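Local atomic coordinates of oxalate--CoA ligase (Arabidopsis thaliana, PDB entry 5IE2), a protein that belongs to the AMP-binding enzymes of the ANL superfamily and, in this structure, holds adenosine-5'-triphosphate in a pocket. Residues 188-193 with 316-321; 192-197 with 218-223. One frame throughout, in Å; residues are numbered along the deposited sequence.

Both contacts are built on helix 184-198 and lie in the buried interior of the AMP-binding part of the chain, their centres about 7 Å apart. Interaction 1 sets one side of the helix against the turn and start of strand 319-323, burying 188 Å² through a serine hydroxyl, a bridging water and one leucine. Interaction 2, one turn further along, packs the same helix on helix 215-227; it buries 117 Å² and is van der Waals packing of one isoleucine methyl on backbone and aliphatic atoms. The two interlock, since Leu320 CD2 of interaction 1 lies 3.7 Å from Ile194 CG1 of interaction 2. Interaction 1 thus combines directional bonds with a little alkyl packing, while interaction 2 relies on packing alone.

Interaction 1: residues 188-193 with 316-321; sequences ASSVKN and EATHLM. With ACY (acetic acid), chain E.
Segment 188-193 of helix 184-198 and the turn into strand 319-323 come nearest at Ser190 and Thr318, whose CA atoms are 6.3 Å apart. This is helix-on-sheet packing: the helix covers the bend joining strand 308-314 to its antiparallel neighbour 319-323 in a five-stranded mixed sheet. Thr318 has both backbone torsions positive, a left-handed conformation at the reversal of the chain, and its carbonyl faces the helix. Ser190 OG donates to Thr318 O at 2.8 Å; the C=O...OG angle of 126° and the approach from above the carbonyl plane show that the bond is not directed at a lone pair. With chi1 at -76° the hydroxyl lies beside its own backbone N and reaches the turn. The same OG accepts from a water at 2.8 Å. That water accepts a hydrogen bond from Asn193 ND2 (2.9 Å) and donates one to Leu320 O (2.7 Å), so a single solvent molecule ties two helix side chains to the strand backbone. Leu320 O is also bonded to Gln343 NE2. Beside this polar network, Leu320 CD2 abuts Asn193 CB at 4.0 Å, an alkyl contact at the root of the amide. Thr318 turns its own hydroxyl to Asn369 O. His319, the first residue of the strand, stacks its ring on that of His216 and is bonded through NE2 to Arg286 NH1. At the other ring nitrogen, ND1 donates to OXT of a bound acetic acid, probably from the crystallisation liquor, over 2.7 Å with an N-H...O angle of 156°.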
ATOM      1  N   ALA A 188      11.750  -9.488   3.695  1.00 13.64           N
ATOM      2  CA  ALA A 188      11.692 -10.927   3.420  1.00 14.85           C
ATOM      3  C   ALA A 188      10.504 -11.601   4.104  1.00 14.20           C
ATOM      4  O   ALA A 188       9.792 -12.394   3.512  1.00 13.93           O
ATOM      5  CB  ALA A 188      12.994 -11.599   3.871  1.00 14.83           C
ATOM      6  N   SER A 189      10.255 -11.251   5.366  1.00 14.53           N
ATOM      7  CA  SER A 189       9.113 -11.777   6.084  1.00 17.03           C
ATOM      8  C   SER A 189       7.806 -11.431   5.397  1.00 15.75           C
ATOM      9  O   SER A 189       6.953 -12.302   5.234  1.00 14.31           O
ATOM     10  CB  SER A 189       9.100 -11.228   7.545  1.00 14.49           C
ATOM     11  OG  SER A 189      10.305 -11.646   8.185  1.00 16.61           O
ATOM     12  N   SER A 190       7.614 -10.146   5.029  1.00 14.42           N
ATOM     13  CA  SER A 190       6.322  -9.831   4.408  1.00 12.21           C
ATOM     14  C   SER A 190       6.141 -10.467   3.032  1.00 15.71           C
ATOM     15  O   SER A 190       5.035 -10.912   2.695  1.00 15.79           O
ATOM     16  CB  SER A 190       6.136  -8.325   4.258  1.00 14.74           C
ATOM     17  OG  SER A 190       5.811  -7.832   5.548  1.00 20.75           O
ATOM     18  N   VAL A 191       7.221 -10.527   2.263  1.00 14.28           N
ATOM     19  CA  VAL A 191       7.159 -11.193   0.962  1.00 14.52           C
ATOM     20  C   VAL A 191       6.767 -12.685   1.137  1.00 13.66           C
ATOM     21  O   VAL A 191       5.872 -13.192   0.442  1.00 15.38           O
ATOM     22  CB  VAL A 191       8.509 -11.018   0.208  1.00 14.05           C
ATOM     23  CG1 VAL A 191       8.680 -12.098  -0.901  1.00 16.66           C
ATOM     24  CG2 VAL A 191       8.587  -9.568  -0.383  1.00 12.70           C
ATOM     25  N   LYS A 192       7.400 -13.384   2.080  1.00 13.87           N
ATOM     26  CA  LYS A 192       6.973 -14.756   2.361  1.00 15.56           C
ATOM     27  C   LYS A 192       5.513 -14.867   2.797  1.00 15.17           C
ATOM     28  O   LYS A 192       4.812 -15.797   2.374  1.00 13.33           O
ATOM     29  CB  LYS A 192       7.880 -15.386   3.449  1.00 17.66           C
ATOM     30  CG  LYS A 192       9.219 -15.712   2.803  1.00 22.19           C
ATOM     31  CD  LYS A 192      10.216 -16.350   3.796  1.00 25.17           C
ATOM     32  CE  LYS A 192      10.605 -15.361   4.933  1.00 36.85           C
ATOM     33  NZ  LYS A 192      11.547 -15.986   5.917  1.00 36.28           N
ATOM     34  N   ASN A 193       5.059 -13.949   3.651  1.00 14.09           N
ATOM     35  CA  ASN A 193       3.651 -13.973   4.089  1.00 16.01           C
ATOM     36  C   ASN A 193       2.621 -13.791   2.935  1.00 13.38           C
ATOM     37  O   ASN A 193       1.631 -14.519   2.841  1.00 13.12           O
ATOM     38  CB  ASN A 193       3.409 -12.861   5.113  1.00 15.45           C
ATOM     39  CG  ASN A 193       4.155 -13.093   6.417  1.00 17.96           C
ATOM     40  OD1 ASN A 193       4.534 -14.239   6.782  1.00 16.39           O
ATOM     41  ND2 ASN A 193       4.329 -12.016   7.147  1.00 15.23           N
ATOM     42  N   GLU A 316       3.953   0.142   9.286  1.00 15.94           N
ATOM     43  CA  GLU A 316       4.759  -0.401  10.405  1.00 17.29           C
ATOM     44  C   GLU A 316       4.873  -1.932  10.449  1.00 19.09           C
ATOM     45  O   GLU A 316       5.753  -2.487  11.132  1.00 17.29           O
ATOM     46  CB  GLU A 316       4.177   0.056  11.751  1.00 15.94           C
ATOM     47  CG  GLU A 316       4.330   1.522  12.061  1.00 17.61           C
ATOM     48  CD  GLU A 316       3.084   2.332  11.610  1.00 22.32           C
ATOM     49  OE1 GLU A 316       2.464   1.965  10.590  1.00 20.71           O
ATOM     50  OE2 GLU A 316       2.745   3.322  12.310  1.00 21.64           O
ATOM     51  N   ALA A 317       3.969  -2.600   9.746  1.00 17.73           N
ATOM     52  CA  ALA A 317       3.961  -4.073   9.633  1.00 17.31           C
ATOM     53  C   ALA A 317       4.621  -4.510   8.315  1.00 16.03           C
ATOM     54  O   ALA A 317       4.452  -5.645   7.906  1.00 16.06           O
ATOM     55  CB  ALA A 317       2.459  -4.580   9.683  1.00 13.70           C
ATOM     56  N   THR A 318       5.311  -3.591   7.626  1.00 14.74           N
ATOM     57  CA  THR A 318       5.822  -3.874   6.255  1.00 15.35           C
ATOM     58  C   THR A 318       4.619  -4.415   5.409  1.00 15.83           C
ATOM     59  O   THR A 318       4.707  -5.440   4.736  1.00 17.01           O
ATOM     60  CB  THR A 318       7.046  -4.864   6.273  1.00 14.26           C
ATOM     61  OG1 THR A 318       7.951  -4.370   7.260  1.00 17.43           O
ATOM     62  CG2 THR A 318       7.813  -4.859   4.920  1.00 15.24           C
ATOM     63  N   HIS A 319       3.523  -3.683   5.476  1.00 16.21           N
ATOM     64  CA  HIS A 319       2.272  -4.014   4.768  1.00 15.25           C
ATOM     65  C   HIS A 319       1.482  -5.130   5.517  1.00 15.72           C
ATOM     66  O   HIS A 319       0.923  -4.875   6.586  1.00 15.21           O
ATOM     67  CB  HIS A 319       2.556  -4.374   3.267  1.00 12.40           C
ATOM     68  CG  HIS A 319       1.309  -4.422   2.418  1.00 14.91           C
ATOM     69  ND1 HIS A 319       0.377  -3.401   2.388  1.00 15.09           N
ATOM     70  CD2 HIS A 319       0.825  -5.402   1.597  1.00 17.23           C
ATOM     71  CE1 HIS A 319      -0.628  -3.753   1.587  1.00 17.14           C
ATOM     72  NE2 HIS A 319      -0.382  -4.959   1.097  1.00 17.44           N
ATOM     73  N   LEU A 320       1.411  -6.341   4.967  1.00 15.70           N
ATOM     74  CA  LEU A 320       0.377  -7.308   5.354  1.00 12.97           C
ATOM     75  C   LEU A 320       0.368  -7.695   6.868  1.00 15.37           C
ATOM     76  O   LEU A 320       1.415  -8.105   7.435  1.00 15.90           O
ATOM     77  CB  LEU A 320       0.572  -8.588   4.520  1.00 12.64           C
ATOM     78  CG  LEU A 320      -0.410  -9.729   4.852  1.00 15.78           C
ATOM     79  CD1 LEU A 320      -1.793  -9.336   4.445  1.00 14.77           C
ATOM     80  CD2 LEU A 320       0.068 -10.992   4.092  1.00 15.28           C
ATOM     81  N   MET A 321      -0.811  -7.593   7.473  1.00 15.44           N
ATOM     82  CA  MET A 321      -1.066  -8.163   8.793  1.00 16.77           C
ATOM     83  C   MET A 321      -2.050  -9.352   8.691  1.00 17.05           C
ATOM     84  O   MET A 321      -1.747 -10.470   9.156  1.00 19.14           O
ATOM     85  CB  MET A 321      -1.632  -7.090   9.740  1.00 16.21           C
ATOM     86  CG  MET A 321      -0.533  -6.049  10.103  1.00 18.53           C
ATOM     87  SD  MET A 321      -1.225  -4.731  11.143  1.00 18.28           S
ATOM     88  CE  MET A 321      -2.130  -3.760   9.888  1.00 14.27           C
TER
HETATM   89  C   ACY E 603      -1.169  -0.671   3.542  1.00 23.69           C
HETATM   90  O   ACY E 603      -1.910  -1.156   2.610  1.00 24.14           O
HETATM   91  OXT ACY E 603      -0.100  -1.210   3.957  1.00 22.33           O
HETATM   92  CH3 ACY E 603      -1.619   0.593   4.226  1.00 20.30           C
HETATM   93  O   HOH W   1       3.618  -9.312   6.374  1.00 15.16           O

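Interaction 2: residues 192-197 with 218-223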
ATOM      1  N   LYS A 192       7.400 -13.384   2.080  1.00 13.87           N
ATOM      2  CA  LYS A 192       6.973 -14.756   2.361  1.00 15.56           C
ATOM      3  C   LYS A 192       5.513 -14.867   2.797  1.00 15.17           C
ATOM      4  O   LYS A 192       4.812 -15.797   2.374  1.00 13.33           O
ATOM      5  CB  LYS A 192       7.880 -15.386   3.449  1.00 17.66           C
ATOM      6  CG  LYS A 192       9.219 -15.712   2.803  1.00 22.19           C
ATOM      7  CD  LYS A 192      10.216 -16.350   3.796  1.00 25.17           C
ATOM      8  CE  LYS A 192      10.605 -15.361   4.933  1.00 36.85           C
ATOM      9  NZ  LYS A 192      11.547 -15.986   5.917  1.00 36.28           N
ATOM     10  N   ASN A 193       5.059 -13.949   3.651  1.00 14.09           N
ATOM     11  CA  ASN A 193       3.651 -13.973   4.089  1.00 16.01           C
ATOM     12  C   ASN A 193       2.621 -13.791   2.935  1.00 13.38           C
ATOM     13  O   ASN A 193       1.631 -14.519   2.841  1.00 13.12           O
ATOM     14  CB  ASN A 193       3.409 -12.861   5.113  1.00 15.45           C
ATOM     15  CG  ASN A 193       4.155 -13.093   6.417  1.00 17.96           C
ATOM     16  OD1 ASN A 193       4.534 -14.239   6.782  1.00 16.39           O
ATOM     17  ND2 ASN A 193       4.329 -12.016   7.147  1.00 15.23           N
ATOM     18  N   ILE A 194       2.905 -12.802   2.104  1.00 12.14           N
ATOM     19  CA  ILE A 194       2.030 -12.460   0.980  1.00 14.62           C
ATOM     20  C   ILE A 194       2.047 -13.606  -0.036  1.00 17.00           C
ATOM     21  O   ILE A 194       0.998 -14.099  -0.442  1.00 15.15           O
ATOM     22  CB  ILE A 194       2.474 -11.108   0.327  1.00 14.99           C
ATOM     23  CG1 ILE A 194       2.326  -9.977   1.366  1.00 11.93           C
ATOM     24  CG2 ILE A 194       1.666 -10.834  -0.998  1.00 14.79           C
ATOM     25  CD1 ILE A 194       3.067  -8.650   0.979  1.00 16.44           C
ATOM     26  N   LYS A 195       3.234 -14.115  -0.355  1.00 14.69           N
ATOM     27  CA  LYS A 195       3.285 -15.253  -1.265  1.00 18.11           C
ATOM     28  C   LYS A 195       2.536 -16.460  -0.710  1.00 20.69           C
ATOM     29  O   LYS A 195       1.867 -17.193  -1.455  1.00 19.73           O
ATOM     30  CB  LYS A 195       4.742 -15.725  -1.456  1.00 20.91           C
ATOM     31  CG  LYS A 195       5.565 -14.877  -2.300  1.00 24.65           C
ATOM     32  CD  LYS A 195       6.851 -15.698  -2.680  1.00 35.23           C
ATOM     33  CE  LYS A 195       7.531 -16.275  -1.473  1.00 37.00           C
ATOM     34  NZ  LYS A 195       8.683 -17.108  -1.821  1.00 37.73           N
ATOM     35  N   ALA A 196       2.638 -16.664   0.606  1.00 19.53           N
ATOM     36  CA  ALA A 196       2.029 -17.837   1.186  1.00 17.73           C
ATOM     37  C   ALA A 196       0.515 -17.746   1.150  1.00 17.86           C
ATOM     38  O   ALA A 196      -0.160 -18.728   0.712  1.00 17.34           O
ATOM     39  CB  ALA A 196       2.550 -18.095   2.668  1.00 17.11           C
ATOM     40  N   VAL A 197      -0.053 -16.640   1.627  1.00 15.82           N
ATOM     41  CA  VAL A 197      -1.512 -16.614   1.744  1.00 15.30           C
ATOM     42  C   VAL A 197      -2.204 -16.573   0.356  1.00 17.14           C
ATOM     43  O   VAL A 197      -3.301 -17.084   0.226  1.00 19.26           O
ATOM     44  CB  VAL A 197      -2.006 -15.430   2.643  1.00 14.94           C
ATOM     45  CG1 VAL A 197      -1.709 -14.100   1.982  1.00 15.25           C
ATOM     46  CG2 VAL A 197      -3.520 -15.589   3.024  1.00 18.65           C
ATOM     47  N   LEU A 218       4.314  -1.500  -3.422  1.00 16.34           N
ATOM     48  CA  LEU A 218       5.704  -1.974  -3.361  1.00 15.88           C
ATOM     49  C   LEU A 218       5.820  -3.421  -2.869  1.00 15.76           C
ATOM     50  O   LEU A 218       6.471  -4.238  -3.521  1.00 14.21           O
ATOM     51  CB  LEU A 218       6.524  -1.074  -2.439  1.00 16.14           C
ATOM     52  CG  LEU A 218       8.010  -1.297  -2.285  1.00 17.62           C
ATOM     53  CD1 LEU A 218       8.645  -1.138  -3.685  1.00 15.27           C
ATOM     54  CD2 LEU A 218       8.600  -0.252  -1.313  1.00 20.28           C
ATOM     55  N   LEU A 219       5.242  -3.732  -1.691  1.00 16.44           N
ATOM     56  CA  LEU A 219       5.380  -5.094  -1.113  1.00 15.21           C
ATOM     57  C   LEU A 219       4.517  -6.130  -1.799  1.00 14.26           C
ATOM     58  O   LEU A 219       4.969  -7.239  -2.090  1.00 16.52           O
ATOM     59  CB  LEU A 219       5.027  -5.121   0.415  1.00 13.72           C
ATOM     60  CG  LEU A 219       6.236  -4.937   1.321  1.00 14.73           C
ATOM     61  CD1 LEU A 219       7.189  -6.181   1.265  1.00 18.51           C
ATOM     62  CD2 LEU A 219       7.022  -3.607   0.990  1.00 15.31           C
ATOM     63  N   ALA A 220       3.244  -5.828  -2.032  1.00 15.30           N
ATOM     64  CA  ALA A 220       2.352  -6.861  -2.558  1.00 15.09           C
ATOM     65  C   ALA A 220       2.455  -6.978  -4.053  1.00 17.32           C
ATOM     66  O   ALA A 220       2.649  -8.074  -4.580  1.00 18.42           O
ATOM     67  CB  ALA A 220       0.861  -6.567  -2.152  1.00 17.32           C
ATOM     68  N   GLY A 221       2.248  -5.863  -4.750  1.00 17.56           N
ATOM     69  CA  GLY A 221       2.289  -5.938  -6.216  1.00 17.63           C
ATOM     70  C   GLY A 221       3.680  -6.287  -6.774  1.00 18.29           C
ATOM     71  O   GLY A 221       3.805  -7.185  -7.601  1.00 18.62           O
ATOM     72  N   LEU A 222       4.712  -5.577  -6.319  1.00 13.12           N
ATOM     73  CA  LEU A 222       6.040  -5.716  -6.924  1.00 13.43           C
ATOM     74  C   LEU A 222       6.878  -6.799  -6.233  1.00 15.55           C
ATOM     75  O   LEU A 222       7.230  -7.822  -6.839  1.00 14.30           O
ATOM     76  CB  LEU A 222       6.787  -4.365  -6.896  1.00 13.82           C
ATOM     77  CG  LEU A 222       8.228  -4.468  -7.427  1.00 18.08           C
ATOM     78  CD1 LEU A 222       8.257  -4.788  -8.993  1.00 13.43           C
ATOM     79  CD2 LEU A 222       9.043  -3.218  -7.048  1.00 18.52           C
ATOM     80  N   LEU A 223       7.206  -6.599  -4.956  1.00 14.01           N
ATOM     81  CA  LEU A 223       8.254  -7.444  -4.384  1.00 14.43           C
ATOM     82  C   LEU A 223       7.769  -8.868  -4.165  1.00 14.28           C
ATOM     83  O   LEU A 223       8.565  -9.796  -4.285  1.00 15.63           O
ATOM     84  CB  LEU A 223       8.769  -6.855  -3.050  1.00 15.07           C
ATOM     85  CG  LEU A 223       9.479  -5.479  -3.217  1.00 16.32           C
ATOM     86  CD1 LEU A 223       9.892  -4.860  -1.827  1.00 15.56           C
ATOM     87  CD2 LEU A 223      10.709  -5.601  -4.176  1.00 16.22           C
TER
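Ile194 meets Leu219 and Ala220, and it alone carries the side of segment 192-197 in this packing of helix 184-198 on helix 215-227; the closest CA atoms, those of Ile194 and Ala220, are 6.6 Å apart. Ahead of it in sequence, Lys192 takes its amine to Ser3 O in a weak hydrogen bond, away from segment 218-223. Ile194 then reaches across with its longer branch. Its CG1 stands beside its own backbone N and chi2 of 165° stretches the chain, so the terminal CD1 does the touching: it lies 3.9 Å from Leu219 O. The same CD1 is 4.0 Å from Ala220 CA. The methyl therefore rests as much on backbone as on side chains. One turn of helix 215-227 is wide, of the pi type, as the bond from Leu223 N to Leu218 O at 2.9 Å demonstrates, and Leu219 O is bonded to Ser224 OG. Further along, Lys195 sends NZ to the end of the second helix, bonding to Gly227 O and forming a salt bridge with Asp2. Between the two six-residue segments, then, cohesion rests on one methyl in van der Waals contact with the Leu219 backbone and CB and with Ala220 CA, a contact without direction or charge.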